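Local coordinates for protein arabinan endo-1,5-alpha-l-arabinosidase A (Cellvibrio cellulosa, PDB 1GYH) that hydrolyses the alpha-1,5-arabinofuranosyl bonds of linear arabinan, releasing almost exclusively arabinotriose, and so takes part in breaking down the plant cell wall, at residues 20-25 with 67-72; 24-29 with 61-66; 48-53 with 80-85. All coordinates share one frame; numbering follows the deposited sequence.

Interaction 1. Residues 20-25 with 67-72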
# COMPACT_ATOMS: atom_id res chain seq x y z
N TYR A 20 15.14 -3.10 -2.22
CA TYR A 20 14.61 -3.42 -0.88
C TYR A 20 13.12 -3.61 -0.99
O TYR A 20 12.43 -2.87 -1.74
CB TYR A 20 14.94 -2.35 0.16
CG TYR A 20 16.40 -2.33 0.49
CD1 TYR A 20 17.30 -1.61 -0.29
CD2 TYR A 20 16.92 -3.09 1.55
CE1 TYR A 20 18.63 -1.62 0.00
CE2 TYR A 20 18.27 -3.12 1.83
CZ TYR A 20 19.12 -2.39 1.07
OH TYR A 20 20.46 -2.39 1.31
N LEU A 21 12.63 -4.61 -0.24
CA LEU A 21 11.23 -5.00 -0.26
C LEU A 21 10.70 -5.00 1.20
O LEU A 21 11.36 -5.50 2.13
CB LEU A 21 11.10 -6.38 -0.87
CG LEU A 21 9.79 -7.19 -0.70
CD1 LEU A 21 8.63 -6.62 -1.53
CD2 LEU A 21 10.04 -8.64 -1.10
N PHE A 22 9.55 -4.39 1.38
CA PHE A 22 8.93 -4.20 2.69
C PHE A 22 7.56 -4.87 2.67
O PHE A 22 6.76 -4.67 1.76
CB PHE A 22 8.76 -2.72 3.06
CG PHE A 22 10.02 -1.92 3.00
CD1 PHE A 22 10.62 -1.60 1.77
CD2 PHE A 22 10.65 -1.50 4.17
CE1 PHE A 22 11.78 -0.84 1.72
CE2 PHE A 22 11.86 -0.77 4.12
CZ PHE A 22 12.42 -0.44 2.89
N SER A 23 7.27 -5.62 3.74
CA SER A 23 6.03 -6.38 3.85
C SER A 23 5.39 -6.18 5.24
O SER A 23 6.07 -5.96 6.26
CB SER A 23 6.32 -7.87 3.62
OG SER A 23 5.16 -8.70 3.86
N THR A 24 4.06 -6.25 5.26
CA THR A 24 3.32 -6.54 6.49
C THR A 24 4.00 -7.68 7.25
O THR A 24 4.43 -8.67 6.65
CB THR A 24 1.88 -6.91 6.13
OG1 THR A 24 1.19 -5.72 5.68
CG2 THR A 24 1.07 -7.44 7.38
N GLY A 25 4.13 -7.54 8.56
CA GLY A 25 4.76 -8.55 9.39
C GLY A 25 5.33 -7.97 10.69
O GLY A 25 5.25 -6.75 10.91
N PRO A 67 3.05 -1.23 4.79
CA PRO A 67 4.05 -0.19 4.80
C PRO A 67 4.04 0.62 3.46
O PRO A 67 3.54 0.14 2.42
CB PRO A 67 5.36 -0.98 4.92
CG PRO A 67 5.09 -2.31 4.31
CD PRO A 67 3.64 -2.57 4.64
N ASP A 68 4.51 1.86 3.53
CA ASP A 68 4.95 2.57 2.32
C ASP A 68 6.36 3.09 2.51
O ASP A 68 6.72 3.60 3.61
CB ASP A 68 3.99 3.72 1.92
CG ASP A 68 4.14 4.11 0.43
OD1 ASP A 68 4.21 3.21 -0.43
OD2 ASP A 68 4.16 5.28 0.04
N ILE A 69 7.18 2.93 1.46
CA ILE A 69 8.55 3.47 1.50
C ILE A 69 8.66 4.67 0.55
O ILE A 69 8.16 4.61 -0.60
CB ILE A 69 9.60 2.33 1.24
CG1 ILE A 69 11.03 2.84 1.41
CG2 ILE A 69 9.45 1.72 -0.16
CD1 ILE A 69 11.42 3.13 2.89
N TYR A 70 9.28 5.76 1.03
CA TYR A 70 9.39 7.00 0.29
C TYR A 70 10.72 7.66 0.55
O TYR A 70 11.10 7.89 1.70
CB TYR A 70 8.27 7.96 0.68
CG TYR A 70 8.15 9.21 -0.19
CD1 TYR A 70 7.64 9.14 -1.50
CD2 TYR A 70 8.53 10.46 0.30
CE1 TYR A 70 7.55 10.29 -2.31
CE2 TYR A 70 8.42 11.60 -0.48
CZ TYR A 70 7.93 11.52 -1.79
OH TYR A 70 7.85 12.69 -2.58
N GLN A 71 11.46 7.98 -0.53
CA GLN A 71 12.71 8.72 -0.45
C GLN A 71 12.50 10.25 -0.59
O GLN A 71 11.78 10.73 -1.51
CB GLN A 71 13.71 8.21 -1.52
CG GLN A 71 14.08 6.75 -1.33
CD GLN A 71 15.25 6.28 -2.13
OE1 GLN A 71 16.29 6.96 -2.18
NE2 GLN A 71 15.13 5.08 -2.74
N HIS A 72 13.11 11.02 0.30
CA HIS A 72 12.91 12.47 0.39
C HIS A 72 14.11 13.11 1.05
O HIS A 72 14.46 12.75 2.17
CB HIS A 72 11.68 12.77 1.23
CG HIS A 72 11.39 14.23 1.41
ND1 HIS A 72 10.75 14.99 0.46
CD2 HIS A 72 11.63 15.06 2.46
CE1 HIS A 72 10.62 16.23 0.90
NE2 HIS A 72 11.15 16.31 2.11

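Interaction 2. Residues 24-29 with 61-66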
# COMPACT_ATOMS: atom_id res chain seq x y z
N THR A 24 4.06 -6.25 5.26
CA THR A 24 3.32 -6.54 6.49
C THR A 24 4.00 -7.68 7.25
O THR A 24 4.43 -8.67 6.65
CB THR A 24 1.88 -6.91 6.13
OG1 THR A 24 1.19 -5.72 5.68
CG2 THR A 24 1.07 -7.44 7.38
N GLY A 25 4.13 -7.54 8.56
CA GLY A 25 4.76 -8.55 9.39
C GLY A 25 5.33 -7.97 10.69
O GLY A 25 5.25 -6.75 10.91
N PRO A 26 5.92 -8.79 11.54
CA PRO A 26 6.44 -8.32 12.84
C PRO A 26 7.44 -7.17 12.69
O PRO A 26 8.48 -7.38 12.09
CB PRO A 26 7.11 -9.57 13.42
CG PRO A 26 6.35 -10.69 12.78
CD PRO A 26 6.15 -10.24 11.36
N GLY A 27 7.11 -5.97 13.17
CA GLY A 27 8.05 -4.84 13.08
C GLY A 27 8.28 -4.27 11.66
O GLY A 27 9.08 -3.37 11.52
N ILE A 28 7.49 -4.71 10.68
CA ILE A 28 7.69 -4.56 9.22
C ILE A 28 8.92 -5.36 8.76
O ILE A 28 10.02 -5.12 9.21
CB ILE A 28 7.79 -3.12 8.76
CG1 ILE A 28 6.50 -2.33 8.98
CG2 ILE A 28 8.15 -3.06 7.24
CD1 ILE A 28 5.26 -2.77 8.24
N THR A 29 8.69 -6.36 7.91
CA THR A 29 9.74 -7.25 7.43
C THR A 29 10.41 -6.61 6.20
O THR A 29 9.72 -6.14 5.31
CB THR A 29 9.15 -8.61 7.02
OG1 THR A 29 8.31 -9.17 8.05
CG2 THR A 29 10.27 -9.62 6.83
N ASP A 61 -0.68 -7.47 18.45
CA ASP A 61 0.17 -8.71 18.44
C ASP A 61 1.58 -8.59 17.89
O ASP A 61 2.24 -9.60 17.67
CB ASP A 61 -0.53 -9.87 17.70
CG ASP A 61 -0.82 -9.60 16.23
OD1 ASP A 61 -0.37 -8.58 15.64
OD2 ASP A 61 -1.51 -10.38 15.55
N GLY A 62 2.07 -7.37 17.68
CA GLY A 62 3.39 -7.18 17.11
C GLY A 62 3.49 -7.04 15.58
O GLY A 62 4.52 -6.62 15.10
N HIS A 63 2.43 -7.39 14.85
CA HIS A 63 2.40 -7.31 13.38
C HIS A 63 1.98 -5.92 12.91
O HIS A 63 0.85 -5.48 13.15
CB HIS A 63 1.46 -8.35 12.76
CG HIS A 63 1.93 -9.75 12.96
ND1 HIS A 63 2.43 -10.54 11.94
CD2 HIS A 63 2.02 -10.49 14.09
CE1 HIS A 63 2.79 -11.71 12.44
NE2 HIS A 63 2.58 -11.70 13.74
N LEU A 64 2.90 -5.23 12.25
CA LEU A 64 2.60 -3.94 11.61
C LEU A 64 2.14 -4.17 10.19
O LEU A 64 2.58 -5.13 9.54
CB LEU A 64 3.83 -3.03 11.66
CG LEU A 64 4.34 -2.67 13.06
CD1 LEU A 64 5.71 -1.93 13.00
CD2 LEU A 64 3.30 -1.80 13.77
N TRP A 65 1.22 -3.32 9.70
CA TRP A 65 0.56 -3.58 8.42
C TRP A 65 0.88 -2.49 7.37
O TRP A 65 1.00 -1.31 7.71
CB TRP A 65 -0.95 -3.58 8.52
CG TRP A 65 -1.66 -4.53 9.53
CD1 TRP A 65 -1.14 -5.49 10.32
CD2 TRP A 65 -3.06 -4.51 9.78
NE1 TRP A 65 -2.13 -6.07 11.07
CE2 TRP A 65 -3.34 -5.49 10.74
CE3 TRP A 65 -4.12 -3.75 9.28
CZ2 TRP A 65 -4.64 -5.73 11.22
CZ3 TRP A 65 -5.45 -4.00 9.75
CH2 TRP A 65 -5.67 -4.98 10.72
N ALA A 66 0.93 -2.94 6.11
CA ALA A 66 0.78 -2.09 4.90
C ALA A 66 1.76 -0.91 4.84
O ALA A 66 1.39 0.26 4.82
CB ALA A 66 -0.70 -1.63 4.78

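Interaction 3. Residues 48-53 with 80-85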
# COMPACT_ATOMS: atom_id res chain seq x y z
N THR A 48 11.15 -4.64 18.36
CA THR A 48 9.96 -5.10 19.07
C THR A 48 8.71 -4.45 18.44
O THR A 48 8.16 -4.97 17.48
CB THR A 48 10.08 -4.86 20.61
OG1 THR A 48 10.36 -3.48 20.89
CG2 THR A 48 11.26 -5.59 21.19
N GLU A 49 8.33 -3.27 18.95
CA GLU A 49 7.15 -2.56 18.46
C GLU A 49 7.19 -1.09 18.80
O GLU A 49 7.93 -0.67 19.72
CB GLU A 49 5.87 -3.19 19.03
CG GLU A 49 5.72 -3.15 20.51
CD GLU A 49 4.59 -4.05 21.02
OE1 GLU A 49 4.54 -5.27 20.65
OE2 GLU A 49 3.77 -3.55 21.82
N PRO A 50 6.38 -0.29 18.10
CA PRO A 50 6.30 1.12 18.44
C PRO A 50 5.84 1.28 19.91
O PRO A 50 4.99 0.52 20.38
CB PRO A 50 5.27 1.67 17.45
CG PRO A 50 5.20 0.68 16.34
CD PRO A 50 5.51 -0.63 16.96
N THR A 51 6.43 2.23 20.63
CA THR A 51 6.16 2.42 22.05
C THR A 51 4.70 2.74 22.33
O THR A 51 4.20 2.44 23.42
CB THR A 51 7.04 3.53 22.67
OG1 THR A 51 6.80 4.76 21.98
CG2 THR A 51 8.54 3.22 22.52
N TRP A 52 4.03 3.34 21.35
CA TRP A 52 2.67 3.80 21.45
C TRP A 52 1.61 2.81 20.93
O TRP A 52 0.40 3.08 21.02
CB TRP A 52 2.53 5.15 20.69
CG TRP A 52 2.99 5.11 19.23
CD1 TRP A 52 4.23 5.43 18.76
CD2 TRP A 52 2.23 4.68 18.09
NE1 TRP A 52 4.29 5.22 17.41
CE2 TRP A 52 3.07 4.77 16.97
CE3 TRP A 52 0.92 4.22 17.91
CZ2 TRP A 52 2.65 4.45 15.67
CZ3 TRP A 52 0.49 3.89 16.62
CH2 TRP A 52 1.36 4.02 15.51
N ALA A 53 2.04 1.69 20.35
CA ALA A 53 1.11 0.84 19.59
C ALA A 53 -0.00 0.29 20.47
O ALA A 53 -1.15 0.30 20.06
CB ALA A 53 1.82 -0.29 18.96
N TYR A 80 3.77 3.06 8.30
CA TYR A 80 3.35 1.75 8.76
C TYR A 80 2.04 1.94 9.55
O TYR A 80 1.76 3.05 10.02
CB TYR A 80 4.44 1.07 9.65
CG TYR A 80 4.80 1.86 10.90
CD1 TYR A 80 4.03 1.74 12.06
CD2 TYR A 80 5.85 2.81 10.91
CE1 TYR A 80 4.31 2.47 13.20
CE2 TYR A 80 6.14 3.58 12.03
CZ TYR A 80 5.35 3.40 13.20
OH TYR A 80 5.58 4.12 14.36
N SER A 81 1.26 0.85 9.66
CA SER A 81 -0.08 0.89 10.28
C SER A 81 -0.11 0.00 11.54
O SER A 81 0.38 -1.13 11.53
CB SER A 81 -1.16 0.40 9.29
OG SER A 81 -0.97 0.94 7.98
N VAL A 82 -0.65 0.55 12.62
CA VAL A 82 -1.01 -0.18 13.86
C VAL A 82 -2.54 -0.28 13.89
O VAL A 82 -3.26 0.71 13.78
CB VAL A 82 -0.50 0.58 15.08
CG1 VAL A 82 -1.13 0.04 16.37
CG2 VAL A 82 1.02 0.54 15.17
N SER A 83 -3.08 -1.49 14.02
CA SER A 83 -4.51 -1.67 13.96
C SER A 83 -5.00 -2.89 14.73
O SER A 83 -4.25 -3.48 15.52
CB SER A 83 -4.94 -1.77 12.49
OG SER A 83 -6.34 -1.58 12.32
N ALA A 84 -6.26 -3.22 14.51
CA ALA A 84 -6.86 -4.46 15.02
C ALA A 84 -7.90 -4.96 14.04
O ALA A 84 -8.71 -4.18 13.50
CB ALA A 84 -7.52 -4.20 16.42
N PHE A 85 -7.90 -6.26 13.80
CA PHE A 85 -8.79 -6.81 12.77
C PHE A 85 -10.24 -6.47 13.00
O PHE A 85 -10.77 -6.61 14.10
CB PHE A 85 -8.60 -8.35 12.65
CG PHE A 85 -7.41 -8.73 11.77
CD1 PHE A 85 -7.44 -8.47 10.39
CD2 PHE A 85 -6.25 -9.28 12.34
CE1 PHE A 85 -6.33 -8.79 9.56
CE2 PHE A 85 -5.13 -9.63 11.53
CZ PHE A 85 -5.17 -9.38 10.14

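Interaction 1. Residues 20-25 with 67-72
Phe-22 holds CG anti to its own carbonyl carbon (chi1 -55°), and this turns the ring toward strand 63-72. Ile-69 holds CG1 anti to its backbone N (chi1 -175°), so CG1 and CD1 run beneath the ring and the two side chains cross at about a right angle. The main contact is a CH-pi interaction. CB of Ile-69 lies over one face of the Phe-22 ring, 4.2 Å from its centroid and set toward the rim. Further out, Ile-69 CD1 reaches CZ of Phe-22 at 3.7 Å. Pro-67 packs nearer the base of the aromatic side chain, with its CG 3.9 Å from Phe-22 CB. No hydrogen bond joins the two segments. Strands 18-23 and 63-72 belong to two successive sheets of the five-bladed beta-propeller, so this is packing between neighbouring blades. Val-11 and Ile-30, from the strands flanking 18-23, and Leu-78 from strand 75-82 also touch Phe-22. At the end of the contact Pro-67 CD approaches the backbone N of Thr-24 at 3.8 Å. The hydroxyl of Thr-24 is engaged with Asp-9, probably the proton acceptor of the active site.

Interaction 2. Residues 24-29 with 61-66
Backbone hydrogen bonds join the two segments as a short antiparallel pairing. Gly-25 N donates to Leu-64 O at 3.0 Å, nearly along the C=O axis. In return Leu-64 N donates to Gly-25 O at 3.1 Å, but from above the carbonyl plane. That oxygen also accepts from Ile-28 N, closing a type II beta turn from Gly-25 to Ile-28. Gly-27 N adds a longer bond of 3.3 Å to Gly-62 O. The next pair, Pro-26 with His-63, is non-hydrogen-bonded. Phi is positive at Gly-25 and Gly-27, which glycine accommodates readily. Strand 25-26 thereby forms the outer edge of the second propeller sheet, although it follows directly on a strand of the first.

Two hydrogen bonds use side chains. Ala-66 N donates to Thr-24 OG1 at 2.8 Å, very straight (175° at the hydrogen), and the same hydroxyl is hydrogen-bonded to Asp-9 OD2. This second-shell grip is consistent with positioning Asp-9, the probable proton acceptor. Asp-61 OD1 accepts from His-63 N in an Asx turn, and Asp-61, Gly-62 and His-63 probably bind substrate.

Among apolar contacts, Pro-26 CG lies over one face of the His-63 imidazole, a CH-pi contact 4.0 Å from the ring centroid. The two side chains run side by side and point the same way. On the face of the sheet that bears Leu-64, Ile-28 crosses Leu-64 at about a right angle, with Ile-28 CD1 3.7 Å from Leu-64 CB.

Interaction 3. Residues 48-53 with 80-85
The indole of Trp-52 meets two side chains of strand 75-82 along its six-membered ring. Tyr-80 comes tip to tip, its OH at the indole edge, close to the ring plane and 3.2 Å from Trp-52 CZ2. Val-82 instead slides past in the opposite direction. Val-82 CG2 lies 3.5 Å from Trp-52 CH2, and Val-82 CG1 3.9 Å from Ala-53 CB. Pro-50 closes the group, with Pro-50 CG 3.7 Å from Tyr-80 CE1. Pro-50 CB also rests over one face of the Trp-52 indole, 3.7 Å above the plane.

Both aromatic side chains hold CG between the backbone N and the carbonyl carbon, chi1 55° for Trp-52 and 60° for Tyr-80. This crowded position brings their tips together. A type I beta turn from Pro-50 to Ala-53, closed by a bond from Ala-53 N to Pro-50 O, presents the proline and the indole to the strand.

Further out, Asp-111 ties the polar ends together: OD1 is hydrogen-bonded to the Tyr-80 hydroxyl and OD2 to Trp-52 NE1. Phe-46 meets the Tyr-80 ring edge-to-face, and Leu-64 of the adjacent strand touches Pro-50, Tyr-80 and Val-82. The loop after strand 38-44 of the first sheet is thus packed on the second sheet, a largely apolar contact between successive blades of the five-bladed beta-propeller.

Interactions 1 and 3 pack the first propeller blade on the second. In interaction 2, chain between two strands of the first blade forms the edge of the second sheet. Interactions 1 and 2 follow one another along strand 63-72, centres 11 Å apart, and Pro-67 CB packs on Ile-28 CD1 at 3.8 Å. Interactions 2 and 3 have centres 8 Å apart. There Trp-65 O and Ser-81 N lie 2.9 Å apart, a probable hydrogen bond, and Leu-64 CD2 packs on Val-82 CG2 at 3.5 Å. Thr-24, shared by interactions 1 and 2, is bonded to Asp-9, the probable proton acceptor. In interaction 3 the Pro-50 side chain is about 7 Å from Gly-62, a probable substrate-binding residue of interaction 2.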